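Local coordinates for TIGR00266 family protein (Pseudomonas aeruginosa, PDB 1YOX) that is of unknown function but belongs to the AIM24 (mitochondrial biogenesis) family of the cupin clan, at residues 127-133 / 146-152; 102-106 / 151-157; 29-33 / 119-124; 180-185 / 220-226; 138-142 / 227-232. Residue numbers count along the deposited sequence, not the author numbering.

Interaction 1 of 5, residues 127-133 / 146-152; sequences RVGIAFT and FILQKLE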
# COMPACT_ATOMS: atom_id res chain seq x y z
N ARG C 127 8.37 1.06 28.64
CA ARG C 127 8.06 -0.25 29.16
C ARG C 127 7.02 -0.86 28.22
O ARG C 127 5.92 -0.32 28.06
CB ARG C 127 7.59 -0.11 30.61
CG ARG C 127 8.72 0.40 31.53
CD ARG C 127 8.26 0.82 32.94
NE ARG C 127 7.57 2.12 32.97
CZ ARG C 127 6.34 2.30 33.43
NH1 ARG C 127 5.64 1.27 33.92
NH2 ARG C 127 5.79 3.52 33.42
N VAL C 128 7.42 -1.96 27.58
CA VAL C 128 6.58 -2.68 26.61
C VAL C 128 6.13 -4.03 27.17
O VAL C 128 6.95 -4.94 27.36
CB VAL C 128 7.34 -2.94 25.26
CG1 VAL C 128 6.50 -3.84 24.31
CG2 VAL C 128 7.68 -1.62 24.58
N GLY C 129 4.84 -4.16 27.43
CA GLY C 129 4.31 -5.44 27.86
C GLY C 129 3.10 -5.87 27.05
O GLY C 129 2.64 -5.13 26.17
N ILE C 130 2.59 -7.07 27.37
CA ILE C 130 1.37 -7.60 26.78
C ILE C 130 0.18 -7.32 27.69
O ILE C 130 0.17 -7.69 28.87
CB ILE C 130 1.47 -9.12 26.58
CG1 ILE C 130 2.57 -9.46 25.59
CG2 ILE C 130 0.14 -9.70 26.09
CD1 ILE C 130 2.98 -10.91 25.67
N ALA C 131 -0.84 -6.69 27.13
CA ALA C 131 -2.07 -6.42 27.83
C ALA C 131 -3.18 -7.45 27.52
O ALA C 131 -4.23 -7.48 28.18
CB ALA C 131 -2.54 -5.04 27.48
N PHE C 132 -2.93 -8.30 26.52
CA PHE C 132 -3.97 -9.17 25.94
C PHE C 132 -3.39 -10.03 24.82
O PHE C 132 -2.75 -9.51 23.92
CB PHE C 132 -5.12 -8.30 25.38
CG PHE C 132 -6.35 -9.08 24.97
CD1 PHE C 132 -7.18 -9.67 25.93
CD2 PHE C 132 -6.67 -9.22 23.63
CE1 PHE C 132 -8.31 -10.40 25.57
CE2 PHE C 132 -7.81 -9.95 23.25
CZ PHE C 132 -8.63 -10.54 24.22
N THR C 133 -3.59 -11.34 24.90
CA THR C 133 -3.27 -12.26 23.80
C THR C 133 -4.40 -13.28 23.64
O THR C 133 -4.84 -13.90 24.61
CB THR C 133 -1.94 -13.02 23.99
OG1 THR C 133 -1.60 -13.08 25.38
CG2 THR C 133 -0.82 -12.35 23.26
N PHE C 146 -4.46 -12.43 18.15
CA PHE C 146 -4.65 -11.00 18.33
C PHE C 146 -3.95 -10.59 19.62
O PHE C 146 -4.27 -11.10 20.70
CB PHE C 146 -6.15 -10.63 18.35
CG PHE C 146 -6.40 -9.15 18.51
CD1 PHE C 146 -6.20 -8.28 17.44
CD2 PHE C 146 -6.79 -8.62 19.74
CE1 PHE C 146 -6.41 -6.90 17.59
CE2 PHE C 146 -7.00 -7.24 19.91
CZ PHE C 146 -6.81 -6.38 18.82
N ILE C 147 -2.98 -9.68 19.49
CA ILE C 147 -2.12 -9.27 20.61
C ILE C 147 -2.17 -7.74 20.84
O ILE C 147 -1.92 -6.94 19.92
CB ILE C 147 -0.67 -9.77 20.38
CG1 ILE C 147 -0.69 -11.30 20.14
CG2 ILE C 147 0.26 -9.35 21.53
CD1 ILE C 147 0.58 -11.88 19.47
N LEU C 148 -2.59 -7.36 22.05
CA LEU C 148 -2.51 -5.98 22.53
C LEU C 148 -1.34 -5.82 23.47
O LEU C 148 -1.25 -6.53 24.46
CB LEU C 148 -3.76 -5.55 23.27
CG LEU C 148 -4.85 -4.89 22.47
CD1 LEU C 148 -5.95 -4.49 23.45
CD2 LEU C 148 -4.32 -3.68 21.73
N GLN C 149 -0.45 -4.89 23.13
CA GLN C 149 0.66 -4.53 23.98
C GLN C 149 0.33 -3.34 24.88
O GLN C 149 -0.57 -2.56 24.57
CB GLN C 149 1.88 -4.22 23.12
CG GLN C 149 2.37 -5.44 22.39
CD GLN C 149 3.58 -5.15 21.58
OE1 GLN C 149 3.57 -4.24 20.72
NE2 GLN C 149 4.64 -5.89 21.84
N LYS C 150 1.03 -3.23 26.02
CA LYS C 150 0.99 -1.99 26.82
C LYS C 150 2.33 -1.30 26.78
O LYS C 150 3.37 -1.90 27.03
CB LYS C 150 0.48 -2.19 28.27
CG LYS C 150 1.21 -3.23 29.10
CD LYS C 150 0.78 -3.15 30.60
CE LYS C 150 1.42 -4.29 31.43
NZ LYS C 150 0.70 -4.60 32.72
N LEU C 151 2.27 -0.02 26.44
CA LEU C 151 3.44 0.83 26.35
C LEU C 151 3.28 1.84 27.49
O LEU C 151 2.30 2.61 27.52
CB LEU C 151 3.50 1.54 24.99
CG LEU C 151 3.11 0.75 23.73
CD1 LEU C 151 3.02 1.64 22.50
CD2 LEU C 151 4.07 -0.41 23.48
N GLU C 152 4.21 1.83 28.43
CA GLU C 152 4.18 2.81 29.52
C GLU C 152 5.51 3.56 29.75
O GLU C 152 6.59 3.04 29.49
CB GLU C 152 3.57 2.21 30.82
CG GLU C 152 3.97 0.76 31.13
CD GLU C 152 2.95 0.00 31.98
OE1 GLU C 152 1.78 0.44 32.11
OE2 GLU C 152 3.33 -1.06 32.54

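Interaction 2 of 5, residues 102-106 / 151-157; sequences AVDLD and LEGDGLV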
# COMPACT_ATOMS: atom_id res chain seq x y z
N ALA C 102 3.33 9.79 15.99
CA ALA C 102 4.09 9.88 17.23
C ALA C 102 3.08 10.10 18.31
O ALA C 102 2.14 10.86 18.15
CB ALA C 102 5.08 11.05 17.16
N VAL C 103 3.21 9.39 19.41
CA VAL C 103 2.32 9.63 20.52
C VAL C 103 3.21 9.87 21.73
O VAL C 103 4.02 9.01 22.10
CB VAL C 103 1.31 8.46 20.75
CG1 VAL C 103 0.45 8.71 21.98
CG2 VAL C 103 0.42 8.24 19.50
N ASP C 104 3.11 11.06 22.31
CA ASP C 104 3.83 11.35 23.55
C ASP C 104 3.08 10.67 24.66
O ASP C 104 1.88 10.88 24.82
CB ASP C 104 3.95 12.85 23.80
CG ASP C 104 4.96 13.18 24.90
OD1 ASP C 104 5.07 12.43 25.89
OD2 ASP C 104 5.65 14.21 24.78
N LEU C 105 3.76 9.82 25.39
CA LEU C 105 3.11 9.14 26.48
C LEU C 105 2.61 10.15 27.53
O LEU C 105 1.48 10.00 28.05
CB LEU C 105 4.03 8.05 27.05
CG LEU C 105 3.80 6.57 26.64
CD1 LEU C 105 2.97 6.39 25.38
CD2 LEU C 105 5.09 5.76 26.56
N ASP C 106 3.40 11.21 27.80
CA ASP C 106 2.95 12.27 28.72
C ASP C 106 1.56 12.76 28.36
O ASP C 106 0.74 12.93 29.23
CB ASP C 106 3.92 13.45 28.80
CG ASP C 106 5.14 13.16 29.65
OD1 ASP C 106 6.09 13.99 29.63
OD2 ASP C 106 5.15 12.11 30.34
N LEU C 151 2.27 -0.02 26.44
CA LEU C 151 3.44 0.83 26.35
C LEU C 151 3.28 1.84 27.49
O LEU C 151 2.30 2.61 27.52
CB LEU C 151 3.50 1.54 24.99
CG LEU C 151 3.11 0.75 23.73
CD1 LEU C 151 3.02 1.64 22.50
CD2 LEU C 151 4.07 -0.41 23.48
N GLU C 152 4.21 1.83 28.43
CA GLU C 152 4.18 2.81 29.52
C GLU C 152 5.51 3.56 29.75
O GLU C 152 6.59 3.04 29.49
CB GLU C 152 3.57 2.21 30.82
CG GLU C 152 3.97 0.76 31.13
CD GLU C 152 2.95 0.00 31.98
OE1 GLU C 152 1.78 0.44 32.11
OE2 GLU C 152 3.33 -1.06 32.54
N GLY C 153 5.43 4.79 30.24
CA GLY C 153 6.64 5.56 30.48
C GLY C 153 6.35 6.99 30.15
O GLY C 153 5.19 7.34 29.99
N ASP C 154 7.39 7.80 30.03
CA ASP C 154 7.21 9.24 29.84
C ASP C 154 7.79 9.74 28.53
O ASP C 154 7.94 10.96 28.33
CB ASP C 154 7.80 10.01 31.04
CG ASP C 154 9.32 10.08 31.02
OD1 ASP C 154 9.95 9.08 30.59
OD2 ASP C 154 9.89 11.13 31.43
N GLY C 155 8.07 8.82 27.61
CA GLY C 155 8.74 9.17 26.36
C GLY C 155 7.87 9.06 25.13
O GLY C 155 6.63 8.95 25.21
N LEU C 156 8.55 9.06 23.99
CA LEU C 156 7.91 8.95 22.68
C LEU C 156 7.78 7.54 22.16
O LEU C 156 8.68 6.70 22.26
CB LEU C 156 8.63 9.81 21.65
CG LEU C 156 8.34 11.30 21.85
CD1 LEU C 156 9.38 12.10 21.07
CD2 LEU C 156 6.91 11.65 21.42
N VAL C 157 6.62 7.32 21.58
CA VAL C 157 6.18 6.03 21.07
C VAL C 157 5.72 6.36 19.64
O VAL C 157 5.24 7.45 19.38
CB VAL C 157 5.05 5.51 22.01
CG1 VAL C 157 3.79 5.18 21.29
CG2 VAL C 157 5.58 4.41 22.96

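Interaction 3 of 5, residues 29-33 / 119-124; sequences TVIAE and FLCAAY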
# COMPACT_ATOMS: atom_id res chain seq x y z
N THR C 29 19.11 6.00 22.77
CA THR C 29 18.64 4.69 22.28
C THR C 29 17.18 4.67 21.88
O THR C 29 16.35 5.32 22.49
CB THR C 29 18.94 3.57 23.30
OG1 THR C 29 20.34 3.53 23.52
CG2 THR C 29 18.48 2.17 22.78
N VAL C 30 16.89 3.93 20.81
CA VAL C 30 15.53 3.65 20.38
C VAL C 30 15.32 2.13 20.30
O VAL C 30 16.24 1.36 19.94
CB VAL C 30 15.18 4.39 19.07
CG1 VAL C 30 16.00 3.85 17.87
CG2 VAL C 30 13.69 4.36 18.80
N ILE C 31 14.11 1.69 20.67
CA ILE C 31 13.78 0.27 20.64
C ILE C 31 12.74 -0.00 19.55
O ILE C 31 11.81 0.77 19.35
CB ILE C 31 13.42 -0.30 22.04
CG1 ILE C 31 12.12 0.26 22.59
CG2 ILE C 31 14.56 -0.02 23.04
CD1 ILE C 31 11.67 -0.44 23.92
N ALA C 32 12.95 -1.08 18.82
CA ALA C 32 12.11 -1.41 17.68
C ALA C 32 12.23 -2.90 17.41
O ALA C 32 13.22 -3.53 17.80
CB ALA C 32 12.59 -0.64 16.47
N GLU C 33 11.25 -3.48 16.75
CA GLU C 33 11.48 -4.81 16.17
C GLU C 33 12.42 -4.61 14.96
O GLU C 33 12.26 -3.66 14.18
CB GLU C 33 10.15 -5.55 15.86
CG GLU C 33 10.30 -6.97 15.38
CD GLU C 33 10.83 -7.02 13.96
OE1 GLU C 33 10.23 -6.36 13.07
OE2 GLU C 33 11.85 -7.71 13.74
N PHE C 119 2.66 -1.50 16.64
CA PHE C 119 3.87 -0.95 17.25
C PHE C 119 5.01 -0.76 16.22
O PHE C 119 5.36 -1.69 15.50
CB PHE C 119 4.35 -1.81 18.44
CG PHE C 119 5.64 -1.33 19.04
CD1 PHE C 119 5.65 -0.24 19.91
CD2 PHE C 119 6.85 -1.92 18.70
CE1 PHE C 119 6.87 0.23 20.47
CE2 PHE C 119 8.07 -1.45 19.25
CZ PHE C 119 8.07 -0.38 20.13
N LEU C 120 5.55 0.45 16.14
CA LEU C 120 6.69 0.72 15.25
C LEU C 120 8.03 0.90 15.99
O LEU C 120 8.98 0.13 15.77
CB LEU C 120 6.41 1.93 14.33
CG LEU C 120 7.49 2.23 13.30
CD1 LEU C 120 7.89 0.93 12.56
CD2 LEU C 120 7.02 3.29 12.32
N CYS C 121 8.13 1.92 16.84
CA CYS C 121 9.29 2.03 17.73
C CYS C 121 9.02 2.95 18.91
O CYS C 121 7.99 3.65 18.95
CB CYS C 121 10.55 2.52 16.99
SG CYS C 121 10.26 4.05 16.19
N ALA C 122 9.94 2.93 19.87
CA ALA C 122 9.81 3.75 21.05
C ALA C 122 11.17 4.13 21.62
O ALA C 122 12.19 3.43 21.42
CB ALA C 122 9.02 3.03 22.08
N ALA C 123 11.17 5.24 22.36
CA ALA C 123 12.31 5.71 23.12
C ALA C 123 12.72 4.66 24.14
O ALA C 123 11.87 4.02 24.76
CB ALA C 123 11.94 7.01 23.82
N TYR C 124 14.03 4.47 24.27
CA TYR C 124 14.56 3.68 25.37
C TYR C 124 13.94 4.18 26.69
O TYR C 124 13.75 5.39 26.86
CB TYR C 124 16.10 3.73 25.42
CG TYR C 124 16.66 2.77 26.45
CD1 TYR C 124 16.39 1.40 26.36
CD2 TYR C 124 17.41 3.23 27.54
CE1 TYR C 124 16.87 0.49 27.32
CE2 TYR C 124 17.89 2.33 28.52
CZ TYR C 124 17.62 0.96 28.40
OH TYR C 124 18.07 0.04 29.32

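Interaction 4 of 5, residues 180-185 / 220-226; sequences GCLVAF and VWLQSLP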
# COMPACT_ATOMS: atom_id res chain seq x y z
N GLY C 180 -9.35 -6.35 13.66
CA GLY C 180 -8.01 -5.94 13.25
C GLY C 180 -7.82 -4.44 13.06
O GLY C 180 -6.69 -3.97 13.08
N CYS C 181 -8.93 -3.72 12.88
CA CYS C 181 -8.94 -2.27 12.69
C CYS C 181 -8.54 -1.43 13.91
O CYS C 181 -8.33 -0.22 13.79
CB CYS C 181 -10.30 -1.79 12.18
SG CYS C 181 -10.58 -2.23 10.48
N LEU C 182 -8.41 -2.05 15.07
CA LEU C 182 -7.94 -1.33 16.25
C LEU C 182 -6.42 -1.14 16.29
O LEU C 182 -5.68 -2.09 16.50
CB LEU C 182 -8.42 -2.02 17.53
CG LEU C 182 -8.33 -1.29 18.89
CD1 LEU C 182 -8.98 0.04 18.85
CD2 LEU C 182 -8.94 -2.15 20.01
N VAL C 183 -5.96 0.09 16.12
CA VAL C 183 -4.56 0.42 16.28
C VAL C 183 -4.13 0.54 17.74
O VAL C 183 -3.31 -0.26 18.22
CB VAL C 183 -4.20 1.74 15.53
CG1 VAL C 183 -2.70 2.05 15.66
CG2 VAL C 183 -4.60 1.63 14.09
N ALA C 184 -4.67 1.56 18.41
CA ALA C 184 -4.26 1.97 19.76
C ALA C 184 -5.45 2.59 20.52
O ALA C 184 -6.41 3.07 19.90
CB ALA C 184 -3.11 3.00 19.67
N PHE C 185 -5.36 2.57 21.85
CA PHE C 185 -6.30 3.28 22.73
C PHE C 185 -5.72 3.59 24.12
O PHE C 185 -4.84 2.87 24.63
CB PHE C 185 -7.65 2.54 22.87
CG PHE C 185 -7.53 1.15 23.45
CD1 PHE C 185 -7.66 0.93 24.81
CD2 PHE C 185 -7.29 0.06 22.63
CE1 PHE C 185 -7.56 -0.35 25.36
CE2 PHE C 185 -7.18 -1.22 23.15
CZ PHE C 185 -7.32 -1.42 24.53
N VAL C 220 -9.41 6.69 20.74
CA VAL C 220 -9.17 5.48 19.99
C VAL C 220 -8.47 5.82 18.71
O VAL C 220 -8.80 6.82 18.04
CB VAL C 220 -10.48 4.74 19.60
CG1 VAL C 220 -10.14 3.37 19.02
CG2 VAL C 220 -11.41 4.57 20.79
N TRP C 221 -7.51 4.96 18.35
CA TRP C 221 -6.86 5.04 17.04
C TRP C 221 -7.20 3.81 16.19
O TRP C 221 -6.93 2.67 16.57
CB TRP C 221 -5.36 5.23 17.23
CG TRP C 221 -5.03 6.07 18.46
CD1 TRP C 221 -5.36 5.80 19.78
CD2 TRP C 221 -4.34 7.30 18.48
NE1 TRP C 221 -4.91 6.79 20.61
CE2 TRP C 221 -4.27 7.72 19.84
CE3 TRP C 221 -3.77 8.09 17.49
CZ2 TRP C 221 -3.65 8.91 20.21
CZ3 TRP C 221 -3.14 9.27 17.86
CH2 TRP C 221 -3.08 9.67 19.22
N LEU C 222 -7.81 4.06 15.04
CA LEU C 222 -8.27 3.00 14.16
C LEU C 222 -7.60 3.08 12.79
O LEU C 222 -7.12 4.13 12.40
CB LEU C 222 -9.80 3.07 14.00
CG LEU C 222 -10.66 2.98 15.27
CD1 LEU C 222 -12.11 3.31 14.95
CD2 LEU C 222 -10.52 1.62 15.93
N GLN C 223 -7.57 1.96 12.07
CA GLN C 223 -6.90 1.90 10.79
C GLN C 223 -7.85 1.32 9.78
O GLN C 223 -8.57 0.34 10.09
CB GLN C 223 -5.61 1.06 10.90
CG GLN C 223 -5.80 -0.46 11.10
CD GLN C 223 -4.56 -1.14 11.66
OE1 GLN C 223 -4.62 -1.80 12.71
NE2 GLN C 223 -3.43 -0.93 11.02
N SER C 224 -7.89 1.91 8.58
CA SER C 224 -8.77 1.43 7.52
C SER C 224 -8.32 0.13 6.85
O SER C 224 -9.15 -0.60 6.31
CB SER C 224 -8.94 2.51 6.45
OG SER C 224 -7.72 2.77 5.78
N LEU C 225 -7.01 -0.14 6.82
CA LEU C 225 -6.51 -1.32 6.12
C LEU C 225 -5.49 -2.04 6.97
O LEU C 225 -4.29 -1.98 6.71
CB LEU C 225 -5.94 -0.98 4.73
CG LEU C 225 -5.34 -2.17 3.92
CD1 LEU C 225 -6.33 -3.27 3.64
CD2 LEU C 225 -4.72 -1.67 2.64
N PRO C 226 -6.00 -2.78 7.97
CA PRO C 226 -5.15 -3.48 8.89
C PRO C 226 -4.46 -4.61 8.16
O PRO C 226 -4.99 -5.14 7.17
CB PRO C 226 -6.12 -4.01 9.96
CG PRO C 226 -7.47 -4.03 9.34
CD PRO C 226 -7.44 -3.03 8.21

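Interaction 5 of 5, residues 138-142 / 227-232; sequences AGFFG and FSRLAG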
# COMPACT_ATOMS: atom_id res chain seq x y z
N ALA C 138 -10.03 -19.69 12.79
CA ALA C 138 -9.12 -20.31 11.81
C ALA C 138 -8.69 -19.38 10.67
O ALA C 138 -8.05 -19.83 9.69
CB ALA C 138 -9.71 -21.60 11.26
N GLY C 139 -9.03 -18.09 10.78
CA GLY C 139 -8.53 -17.07 9.85
C GLY C 139 -7.19 -16.49 10.29
O GLY C 139 -6.39 -17.17 10.94
N PHE C 140 -6.94 -15.22 9.94
CA PHE C 140 -5.68 -14.55 10.23
C PHE C 140 -5.34 -14.58 11.71
O PHE C 140 -4.20 -14.83 12.08
CB PHE C 140 -5.68 -13.09 9.74
CG PHE C 140 -4.39 -12.35 10.06
CD1 PHE C 140 -3.30 -12.42 9.20
CD2 PHE C 140 -4.27 -11.61 11.24
CE1 PHE C 140 -2.11 -11.76 9.50
CE2 PHE C 140 -3.10 -10.95 11.55
CZ PHE C 140 -2.01 -11.01 10.66
N PHE C 141 -6.34 -14.31 12.55
CA PHE C 141 -6.09 -14.34 13.99
C PHE C 141 -6.04 -15.75 14.59
O PHE C 141 -5.72 -15.93 15.76
CB PHE C 141 -7.01 -13.35 14.75
CG PHE C 141 -6.65 -11.91 14.52
CD1 PHE C 141 -7.58 -11.02 14.01
CD2 PHE C 141 -5.36 -11.46 14.77
CE1 PHE C 141 -7.25 -9.69 13.78
CE2 PHE C 141 -4.99 -10.15 14.56
CZ PHE C 141 -5.93 -9.25 14.06
N GLY C 142 -6.28 -16.76 13.76
CA GLY C 142 -5.93 -18.15 14.10
C GLY C 142 -4.42 -18.40 14.12
O GLY C 142 -3.95 -19.37 14.73
N PHE C 227 -3.25 -4.93 8.61
CA PHE C 227 -2.43 -5.94 7.99
C PHE C 227 -3.17 -7.29 7.91
O PHE C 227 -2.97 -8.08 6.97
CB PHE C 227 -1.15 -6.09 8.82
CG PHE C 227 -0.29 -7.25 8.41
CD1 PHE C 227 0.36 -7.26 7.18
CD2 PHE C 227 -0.11 -8.33 9.26
CE1 PHE C 227 1.16 -8.30 6.82
CE2 PHE C 227 0.69 -9.38 8.90
CZ PHE C 227 1.31 -9.38 7.67
N SER C 228 -4.02 -7.53 8.91
CA SER C 228 -4.72 -8.80 9.06
C SER C 228 -5.73 -8.94 7.95
O SER C 228 -5.95 -10.04 7.44
CB SER C 228 -5.42 -8.85 10.42
OG SER C 228 -6.12 -7.64 10.68
N ARG C 229 -6.34 -7.82 7.58
CA ARG C 229 -7.23 -7.83 6.46
C ARG C 229 -6.45 -7.91 5.15
O ARG C 229 -6.83 -8.67 4.23
CB ARG C 229 -8.16 -6.63 6.48
CG ARG C 229 -9.03 -6.55 5.25
CD ARG C 229 -9.87 -5.31 5.23
NE ARG C 229 -10.75 -5.24 6.41
CZ ARG C 229 -11.74 -4.36 6.57
NH1 ARG C 229 -11.99 -3.46 5.63
NH2 ARG C 229 -12.47 -4.38 7.68
N LEU C 230 -5.35 -7.15 5.06
CA LEU C 230 -4.52 -7.18 3.85
C LEU C 230 -3.99 -8.61 3.67
O LEU C 230 -4.25 -9.23 2.65
CB LEU C 230 -3.35 -6.19 3.95
CG LEU C 230 -2.65 -5.52 2.75
CD1 LEU C 230 -1.16 -5.18 3.03
CD2 LEU C 230 -2.79 -6.23 1.45
N ALA C 231 -3.27 -9.13 4.66
CA ALA C 231 -2.64 -10.45 4.53
C ALA C 231 -3.68 -11.54 4.33
O ALA C 231 -3.52 -12.39 3.44
CB ALA C 231 -1.80 -10.77 5.71
N GLY C 232 -4.75 -11.50 5.14
CA GLY C 232 -5.85 -12.47 5.06
C GLY C 232 -6.48 -12.60 3.69
O GLY C 232 -6.56 -13.72 3.13

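Interaction 1 of 5, residues 127-133 / 146-152
R127 and E152 form the far end of this antiparallel hairpin and bury 97 and 84 Å² against the other segment. They are a hydrogen-bonded pair: R127 N donates to E152 O and E152 N to R127 O, both at 2.8 Å and with near-linear angles (171° and 164°). Their side chains lie on the same face. E152 CG sits over the guanidinium of R127, 3.3 Å from its NH1, and the carboxylate completes a long, weak salt bridge, R127 NH1 to E152 OE2 at 3.6 Å. The ladder continues with G129 and K150, where G129 N–K150 O is 2.7 Å and K150 N–G129 O a very short 2.5 Å. After the I130–Q149 pair the register slips by one. A131 and F132 both oppose L148, which defines a classic beta bulge: A131 N reaches L148 O at 2.7 Å, and L148 N donates to F132 O at 2.9 Å. F132, with 70 Å² buried, then lays its CB 3.7 Å from L148 CB and its ring edge against that of F146 (F132 CE2 to F146 CD2, 3.9 Å). Strand 127-134 is the outermost of its sheet within this chain, and strand 146-152 is flanked by it and by strand 111-115, with which Q149 and L151 make backbone hydrogen bonds to C114 and L112.

Interaction 2 of 5, residues 102-106 / 151-157
L105 points its side chain into the bend of 151-157, overlapping the backbone of E152 (L105 CD2 to E152 C, 3.9 Å) and the side chain of V157 (L105 CD2 to V157 CG2, 3.9 Å), while L105 CB lies 3.2 Å from G153 O. This one residue loses 115 Å² to the other segment. Its amide is used as well, since L105 N donates to G155 O at 3.0 Å and 164°. Two residues back, V103 and V157 form an antiparallel hydrogen-bonded pair, with V103 N–V157 O at 2.8 Å and V157 N–V103 O at 3.1 Å; V103 CB and V157 CG1 are 4.1 Å apart. Strand 98-104 is the outermost of a six-stranded antiparallel sheet within this chain, with 156-162 beside it, consistent with the beta-rich fold of the cupin clan, and the connection 153-155 carries the chain into that sheet from strand 146-152 of another. G153 makes the bend with phi 144°, psi -166°, where a beta carbon would collide with the carbonyl oxygen of E152. On the 102-106 side the strand ends in an Asx turn: D104 OD1 accepts from D106 N at 2.8 Å. D106 then brings its OD2 to 3.5 Å from D154 CB, where both residues are exposed. V103, L105 and V157 all touch L112 of strand 111-115.

Interaction 3 of 5, residues 29-33 / 119-124
Small and branched apolar side chains make the centre: A32 CB is 3.8 Å from C121 CB, V30 CG2 is 4.1 Å from C121 CB, and, on the other face, I31 CG1 lies 4.2 Å from A122 CB. V30, A32 and C121 also touch F92 of strand 88-92, so their face is covered by a second sheet. The backbone binds these residues antiparallel, at 151° between the strand axes: I31 N–A122 O is 2.7 Å and A122 N–I31 O 2.9 Å. Further out, I31 CG2 meets the edge of the Y124 ring (CD1, 4.0 Å), and Y124 N donates to T29 O at 3.0 Å. At the polar margin T29 OG1 is hydrogen-bonded to T81 OG1, and E33 OE2 accepts a hydrogen bond from G35 N, two residues on. Strand 119-123 is held on its other edge by strand 156-162, where L120 and C121 both face F158 in a classic beta bulge, in an all-antiparallel, beta-rich fold, consistent with the family's place in the cupin clan.

Interaction 4 of 5, residues 180-185 / 220-226
V220 starts the segment with its CG1 3.5 Å from L182 CD1, on the face that also holds F185. W221 follows as the centre of the backbone pairing. Its N donates to A184 O at 2.7 Å, and its O accepts from both V183 N (2.8 Å) and A184 N (3.1 Å). Two residues facing one is the signature of a classic beta bulge. The indole packs beside A184, with W221 CD1 3.6 Å from A184 CB. L222 returns to the V220 face, its CD2 3.7 Å from L182 CD1, while L222 CA makes a CH···O contact to C181 O at 3.2 Å. Q223 N donates to C181 O at 2.9 Å, and V183 CG2 lies 3.4 Å from Q223 CB. S224 points away from 180-185; its O accepts a hydrogen bond from N38 ND2 of the second subunit. P226 closes back on G180 and C181 (P226 CB to G180 O 3.2 Å; P226 CG to C181 SG 3.8 Å), occupying the N-cap position of helix 227-237. Strand 182-185 runs between 111-115 and 219-223, and strand 219-223 is flanked by 165-169, whose L165 and R167 touch W221.

Interaction 5 of 5, residues 138-142 / 227-232
Segment 227-232 is the first part of helix 227-237, with A231 N–F227 O at 2.6 Å and G232 N–S228 O at 3.0 Å, whereas 138-142 is a tight turn of the loop between strands 127-134 and 146-152, marked by G142 N–G139 O at 2.9 Å. The nearest CA atoms are those of F140 and G232, 5.6 Å apart. From this turn the F140 side chain points at the helix and buries 96 Å² there. S228 CA lies 3.5 Å from the centroid of the F140 ring and only 8° off its normal, a CH-pi contact over the ring face. F140 CE1 is 3.9 Å from A231 CB, and F140 CZ is 3.6 Å from F227 CD2, the two rings having centroids 5.5 Å apart and planes at 85°. F141 adds its CZ at 3.7 Å from S228 CB and meets F146 edge-to-face. F140 also packs on A237 of the third subunit, and R229, on another side of the helix, pairs with D178 and bonds M37 of the second. With 220 Å² buried, summed over both sides, and only apolar and CH-pi contacts between the segments, the chemistry is consistent with a fit that rests on shape and desolvation rather than on directed polar bonds.

Overall arrangement
From the N terminus, interaction 3 closes the first long loop, joining strand 29-32 to strand 119-123 across 85 residues. Interaction 2 opens inside that loop, at 102-106, and closes beyond it at 151-157, so the two cross; the paired strands, 98-104 with 156-162 and 29-32 with 119-123, belong to one six-stranded sheet, with 156-162 beside 119-123. Nested within interaction 2 is interaction 1, a hairpin of another six-stranded sheet, which shares L151 and E152 with it. Interaction 5 starts in that hairpin's loop and reaches the C-terminal helix, crossing interactions 1 and 2. It encloses interaction 4, which pairs two more strands of the hairpin's sheet and leads directly into the helix.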